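Local coordinates for protein sulfate transporter 4.1, chloroplastic (Arabidopsis thaliana, PDB 7LHV) that cotransports sulfate with protons across a membrane as a secondary active symporter and may play a role in regulating sulfate assimilation, at residues A[571-577]-A[602-608]; A[590-594]-A[620-626]. All blocks are in the same frame, centred on the assembly; numbering follows the deposited sequence.

Contact 1: residues A[571-577]-A[602-608]; sequences FVILEMS and IQLAISN
Leu574 lays its CD1 methyl against CD1 of Leu604 at 3.5 Å, a diagonal overlap between two neighbouring parallel strands. Strands 571-575 and 603-606 run the same way, their axes 4.8 Å apart at closest approach and inclined by 20°, both with extended backbones. The register pairs Phe571 with Gln603, Val572 with Leu604, Ile573 with Ala605 and Leu574 with Ile606, CA to CA 4.6 to 5.2 Å. Hydrogen bonds alternate as a parallel ladder requires: Val572 N to Gln603 O 2.8 Å, Ala605 N to Val572 O 3.0 Å, Leu574 N to Ala605 O 3.0 Å, and Ser607 N to Leu574 O 2.9 Å. Val572, Leu574, Leu604 and Ile606 share one face, which helix 584-599 covers; beside them Val572 CG2 meets Ile602 CG2 at 3.8 Å, and past the strand end Met576 (m, t, p) brings SD within 3.6 Å of Ile606 CG2. Phe571, Ile573, Gln603 and Ala605 occupy the other face, where Phe571 (chi1 m) sets CD1 3.5 Å from Gln603 CB and Ile573 CG1 lies 4.3 Å from Ala605 CB. Helix 635-643 packs on Phe571 and Ile573 there. At the C-terminal end Glu575 (m, m) bends its carboxylate across, so that OE2 accepts a 2.7 Å hydrogen bond from OG of Ser607 (t). Since helix 584-599 links the two strands, this is the pairing of a beta-alpha-beta crossover, with 603-606 the edge strand within this chain of the mixed sheet in the STAS domain.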
loop_
_atom_site.group_PDB
_atom_site.type_symbol
_atom_site.label_atom_id
_atom_site.label_comp_id
_atom_site.label_asym_id
_atom_site.label_seq_id
_atom_site.Cartn_x
_atom_site.Cartn_y
_atom_site.Cartn_z
ATOM N N PHE A 571 -14.946 19.856 29.113
ATOM C CA PHE A 571 -13.517 19.843 28.841
ATOM C C PHE A 571 -13.132 18.507 28.228
ATOM O O PHE A 571 -13.642 17.461 28.636
ATOM C CB PHE A 571 -12.698 20.081 30.114
ATOM C CG PHE A 571 -13.186 21.231 30.946
ATOM C CD1 PHE A 571 -12.698 22.506 30.736
ATOM C CD2 PHE A 571 -14.124 21.035 31.943
ATOM C CE1 PHE A 571 -13.141 23.565 31.500
ATOM C CE2 PHE A 571 -14.570 22.090 32.709
ATOM C CZ PHE A 571 -14.077 23.356 32.488
ATOM N N VAL A 572 -12.235 18.550 27.247
ATOM C CA VAL A 572 -11.667 17.351 26.643
ATOM C C VAL A 572 -10.154 17.461 26.735
ATOM O O VAL A 572 -9.567 18.411 26.208
ATOM C CB VAL A 572 -12.106 17.169 25.181
ATOM C CG1 VAL A 572 -11.276 16.088 24.518
ATOM C CG2 VAL A 572 -13.579 16.819 25.115
ATOM N N ILE A 573 -9.526 16.492 27.391
ATOM C CA ILE A 573 -8.087 16.490 27.621
ATOM C C ILE A 573 -7.471 15.383 26.785
ATOM O O ILE A 573 -7.940 14.239 26.815
ATOM C CB ILE A 573 -7.754 16.296 29.110
ATOM C CG1 ILE A 573 -8.561 17.270 29.963
ATOM C CG2 ILE A 573 -6.268 16.486 29.348
ATOM C CD1 ILE A 573 -8.513 16.964 31.428
ATOM N N LEU A 574 -6.424 15.717 26.036
ATOM C CA LEU A 574 -5.704 14.749 25.219
ATOM C C LEU A 574 -4.400 14.380 25.908
ATOM O O LEU A 574 -3.578 15.250 26.209
ATOM C CB LEU A 574 -5.442 15.278 23.811
ATOM C CG LEU A 574 -6.615 15.250 22.834
ATOM C CD1 LEU A 574 -7.661 16.278 23.180
ATOM C CD2 LEU A 574 -6.109 15.455 21.421
ATOM N N GLU A 575 -4.222 13.085 26.151
ATOM C CA GLU A 575 -2.959 12.548 26.635
ATOM C C GLU A 575 -2.100 12.220 25.424
ATOM O O GLU A 575 -2.385 11.266 24.693
ATOM C CB GLU A 575 -3.198 11.303 27.479
ATOM C CG GLU A 575 -3.949 11.581 28.741
ATOM C CD GLU A 575 -3.156 12.437 29.684
ATOM O OE1 GLU A 575 -1.913 12.324 29.702
ATOM O OE2 GLU A 575 -3.780 13.252 30.383
ATOM N N MET A 576 -1.059 13.012 25.194
ATOM C CA MET A 576 -0.205 12.807 24.035
ATOM C C MET A 576 1.147 12.222 24.420
ATOM O O MET A 576 2.110 12.332 23.656
ATOM C CB MET A 576 -0.043 14.117 23.262
ATOM C CG MET A 576 -1.350 14.577 22.635
ATOM S SD MET A 576 -1.279 16.151 21.771
ATOM C CE MET A 576 -0.306 15.693 20.346
ATOM N N SER A 577 1.239 11.619 25.605
ATOM C CA SER A 577 2.471 10.937 25.992
ATOM C C SER A 577 2.834 9.769 25.080
ATOM O O SER A 577 4.020 9.657 24.723
ATOM C CB SER A 577 2.391 10.505 27.464
ATOM O OG SER A 577 1.243 9.729 27.744
ATOM N N ILE A 602 -16.787 23.698 24.214
ATOM C CA ILE A 602 -15.966 22.658 24.823
ATOM C C ILE A 602 -14.523 23.140 24.841
ATOM O O ILE A 602 -14.039 23.701 23.850
ATOM C CB ILE A 602 -16.087 21.317 24.074
ATOM C CG1 ILE A 602 -17.534 20.830 24.068
ATOM C CG2 ILE A 602 -15.193 20.269 24.698
ATOM C CD1 ILE A 602 -17.799 19.739 23.061
ATOM N N GLN A 603 -13.845 22.936 25.966
ATOM C CA GLN A 603 -12.458 23.350 26.123
ATOM C C GLN A 603 -11.527 22.212 25.728
ATOM O O GLN A 603 -11.721 21.068 26.150
ATOM C CB GLN A 603 -12.184 23.768 27.566
ATOM C CG GLN A 603 -10.783 24.283 27.806
ATOM C CD GLN A 603 -10.385 25.353 26.818
ATOM O OE1 GLN A 603 -10.986 26.424 26.767
ATOM N NE2 GLN A 603 -9.371 25.065 26.015
ATOM N N LEU A 604 -10.516 22.529 24.927
ATOM C CA LEU A 604 -9.509 21.561 24.519
ATOM C C LEU A 604 -8.226 21.807 25.297
ATOM O O LEU A 604 -7.764 22.949 25.398
ATOM C CB LEU A 604 -9.229 21.653 23.020
ATOM C CG LEU A 604 -8.336 20.532 22.494
ATOM C CD1 LEU A 604 -9.174 19.297 22.285
ATOM C CD2 LEU A 604 -7.620 20.930 21.218
ATOM N N ALA A 605 -7.650 20.738 25.837
ATOM C CA ALA A 605 -6.411 20.814 26.593
ATOM C C ALA A 605 -5.450 19.740 26.111
ATOM O O ALA A 605 -5.867 18.680 25.636
ATOM C CB ALA A 605 -6.660 20.656 28.098
ATOM N N ILE A 606 -4.158 20.027 26.225
ATOM C CA ILE A 606 -3.096 19.083 25.897
ATOM C C ILE A 606 -2.336 18.770 27.175
ATOM O O ILE A 606 -1.893 19.685 27.881
ATOM C CB ILE A 606 -2.158 19.636 24.812
ATOM C CG1 ILE A 606 -2.970 20.135 23.619
ATOM C CG2 ILE A 606 -1.170 18.576 24.380
ATOM C CD1 ILE A 606 -3.694 19.040 22.876
ATOM N N SER A 607 -2.189 17.482 27.478
ATOM C CA SER A 607 -1.712 17.043 28.785
ATOM C C SER A 607 -0.212 16.764 28.810
ATOM O O SER A 607 0.520 17.391 29.579
ATOM C CB SER A 607 -2.488 15.801 29.228
ATOM O OG SER A 607 -2.025 15.330 30.481
ATOM N N ASN A 608 0.260 15.823 27.995
ATOM C CA ASN A 608 1.653 15.374 28.034
ATOM C C ASN A 608 2.257 15.478 26.642
ATOM O O ASN A 608 2.438 14.464 25.955
ATOM C CB ASN A 608 1.762 13.938 28.549
ATOM C CG ASN A 608 1.453 13.821 30.025
ATOM O OD1 ASN A 608 1.085 14.797 30.674
ATOM N ND2 ASN A 608 1.602 12.618 30.566
#

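Contact 2: residues A[590-594]-A[620-626]; sequences LKELY and SGMVELV
Apolar packing dominates where helix 590-594 runs beside helix 622-626, their axes 10.8 Å apart and only 3° from parallel. In register, the CA atoms of Lys591 and Met622 are 6.5 Å apart and those of Tyr594 and Val626 7.3 Å. Met622, fully extended (t, t, t), reaches across to place CE 3.6 Å from Leu590 CB. Leu625 touches both Lys591 and Tyr594: its CD2 is 3.7 Å from Lys591 CG and 3.7 Å from Tyr594 CD2. The aromatic contribution is a CH-pi contact, Val626 (m) holding CG1 3.5 Å from the centroid of the Tyr594 ring (chi1 t) and 13° off its normal, squarely over one face. The polar term is a single hydrogen bond, Lys591 NZ to Ser620 O at 3.3 Å, made with the carbonyl next to the break between helices 611-620 and 622-626. At that break Gly621, with phi 84°, closes a Schellman motif and also serves as N-cap of the helix that follows. Phe453 and Val457 of the second subunit pack on Lys591 and Ser620 respectively, so this end of the contact borders the dimer partner. Side-by-side, nearly parallel helices of this kind belong to the helical layer over one face of the STAS domain sheet.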
loop_
_atom_site.group_PDB
_atom_site.type_symbol
_atom_site.label_atom_id
_atom_site.label_comp_id
_atom_site.label_asym_id
_atom_site.label_seq_id
_atom_site.Cartn_x
_atom_site.Cartn_y
_atom_site.Cartn_z
ATOM N N LEU A 590 -6.045 19.204 14.744
ATOM C CA LEU A 590 -6.194 19.645 16.125
ATOM C C LEU A 590 -6.762 21.056 16.194
ATOM O O LEU A 590 -7.627 21.345 17.027
ATOM C CB LEU A 590 -4.852 19.562 16.849
ATOM C CG LEU A 590 -4.445 18.164 17.323
ATOM C CD1 LEU A 590 -3.072 18.191 17.970
ATOM C CD2 LEU A 590 -5.481 17.607 18.283
ATOM N N LYS A 591 -6.297 21.947 15.314
ATOM C CA LYS A 591 -6.854 23.295 15.268
ATOM C C LYS A 591 -8.322 23.275 14.852
ATOM O O LYS A 591 -9.146 24.010 15.414
ATOM C CB LYS A 591 -6.035 24.169 14.321
ATOM C CG LYS A 591 -4.671 24.550 14.870
ATOM C CD LYS A 591 -4.044 25.684 14.078
ATOM C CE LYS A 591 -3.485 25.197 12.755
ATOM N NZ LYS A 591 -2.597 26.215 12.131
ATOM N N GLU A 592 -8.669 22.437 13.871
ATOM C CA GLU A 592 -10.065 22.342 13.451
ATOM C C GLU A 592 -10.956 21.840 14.583
ATOM O O GLU A 592 -12.048 22.378 14.808
ATOM C CB GLU A 592 -10.189 21.435 12.228
ATOM C CG GLU A 592 -9.561 22.006 10.973
ATOM C CD GLU A 592 -9.645 21.054 9.797
ATOM O OE1 GLU A 592 -10.296 19.996 9.932
ATOM O OE2 GLU A 592 -9.060 21.362 8.738
ATOM N N LEU A 593 -10.514 20.807 15.303
ATOM C CA LEU A 593 -11.297 20.302 16.430
ATOM C C LEU A 593 -11.384 21.320 17.555
ATOM O O LEU A 593 -12.415 21.412 18.227
ATOM C CB LEU A 593 -10.731 18.977 16.944
ATOM C CG LEU A 593 -11.126 17.672 16.242
ATOM C CD1 LEU A 593 -12.617 17.454 16.407
ATOM C CD2 LEU A 593 -10.774 17.649 14.774
ATOM N N TYR A 594 -10.323 22.096 17.786
ATOM C CA TYR A 594 -10.414 23.144 18.798
ATOM C C TYR A 594 -11.453 24.190 18.413
ATOM O O TYR A 594 -12.233 24.646 19.259
ATOM C CB TYR A 594 -9.059 23.807 19.011
ATOM C CG TYR A 594 -9.169 25.070 19.822
ATOM C CD1 TYR A 594 -9.494 25.024 21.169
ATOM C CD2 TYR A 594 -8.978 26.313 19.239
ATOM C CE1 TYR A 594 -9.606 26.176 21.913
ATOM C CE2 TYR A 594 -9.089 27.471 19.977
ATOM C CZ TYR A 594 -9.403 27.398 21.313
ATOM O OH TYR A 594 -9.514 28.551 22.053
ATOM N N SER A 620 3.357 25.264 14.515
ATOM C CA SER A 620 2.116 25.402 13.760
ATOM C C SER A 620 1.237 26.541 14.259
ATOM O O SER A 620 0.236 26.854 13.606
ATOM C CB SER A 620 1.324 24.096 13.798
ATOM O OG SER A 620 0.879 23.808 15.110
ATOM N N GLY A 621 1.573 27.157 15.389
ATOM C CA GLY A 621 0.766 28.228 15.931
ATOM C C GLY A 621 -0.406 27.784 16.776
ATOM O O GLY A 621 -1.250 28.619 17.121
ATOM N N MET A 622 -0.492 26.497 17.115
ATOM C CA MET A 622 -1.611 26.014 17.915
ATOM C C MET A 622 -1.560 26.540 19.343
ATOM O O MET A 622 -2.612 26.759 19.956
ATOM C CB MET A 622 -1.634 24.487 17.911
ATOM C CG MET A 622 -2.811 23.891 18.654
ATOM S SD MET A 622 -2.876 22.095 18.566
ATOM C CE MET A 622 -4.287 21.772 19.618
ATOM N N VAL A 623 -0.359 26.741 19.893
ATOM C CA VAL A 623 -0.241 27.226 21.267
ATOM C C VAL A 623 -0.866 28.607 21.401
ATOM O O VAL A 623 -1.590 28.888 22.363
ATOM C CB VAL A 623 1.233 27.231 21.711
ATOM C CG1 VAL A 623 1.381 27.951 23.040
ATOM C CG2 VAL A 623 1.756 25.816 21.818
ATOM N N GLU A 624 -0.598 29.491 20.439
ATOM C CA GLU A 624 -1.196 30.820 20.472
ATOM C C GLU A 624 -2.699 30.764 20.241
ATOM O O GLU A 624 -3.441 31.580 20.799
ATOM C CB GLU A 624 -0.530 31.719 19.434
ATOM C CG GLU A 624 0.932 32.020 19.719
ATOM C CD GLU A 624 1.125 32.860 20.966
ATOM O OE1 GLU A 624 0.241 33.688 21.272
ATOM O OE2 GLU A 624 2.162 32.692 21.643
ATOM N N LEU A 625 -3.167 29.819 19.423
ATOM C CA LEU A 625 -4.594 29.736 19.125
ATOM C C LEU A 625 -5.388 29.260 20.335
ATOM O O LEU A 625 -6.417 29.849 20.683
ATOM C CB LEU A 625 -4.828 28.813 17.931
ATOM C CG LEU A 625 -6.279 28.400 17.684
ATOM C CD1 LEU A 625 -7.049 29.527 17.025
ATOM C CD2 LEU A 625 -6.343 27.143 16.839
ATOM N N VAL A 626 -4.929 28.193 20.993
ATOM C CA VAL A 626 -5.682 27.629 22.108
ATOM C C VAL A 626 -5.281 28.215 23.455
ATOM O O VAL A 626 -6.016 28.043 24.438
ATOM C CB VAL A 626 -5.540 26.099 22.163
ATOM C CG1 VAL A 626 -5.870 25.483 20.819
ATOM C CG2 VAL A 626 -4.150 25.714 22.602
#

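Overall arrangement
Contacts 1 and 2 are centred 12 Å apart in the STAS domain, one in the sheet and the other in the helices over it. Along the chain their segments alternate: strand 569-575, helix 584-599, strand 603-606, then helix 622-626. Helix 584-599, which gives contact 2 its segment 590-594, is the crossover that links the two strands of contact 1. The layers meet directly: Leu604 CD2 lies 3.8 Å from Met622 CE, Leu604 CB 3.9 Å from Tyr594 CD1, and Leu574 CD2 3.9 Å from Leu590 CD2. Leu604 thus touches both helices, joining sheet and helical layer in one apolar core; at the edge of contact 2, Lys591 and Ser620 touch the second subunit.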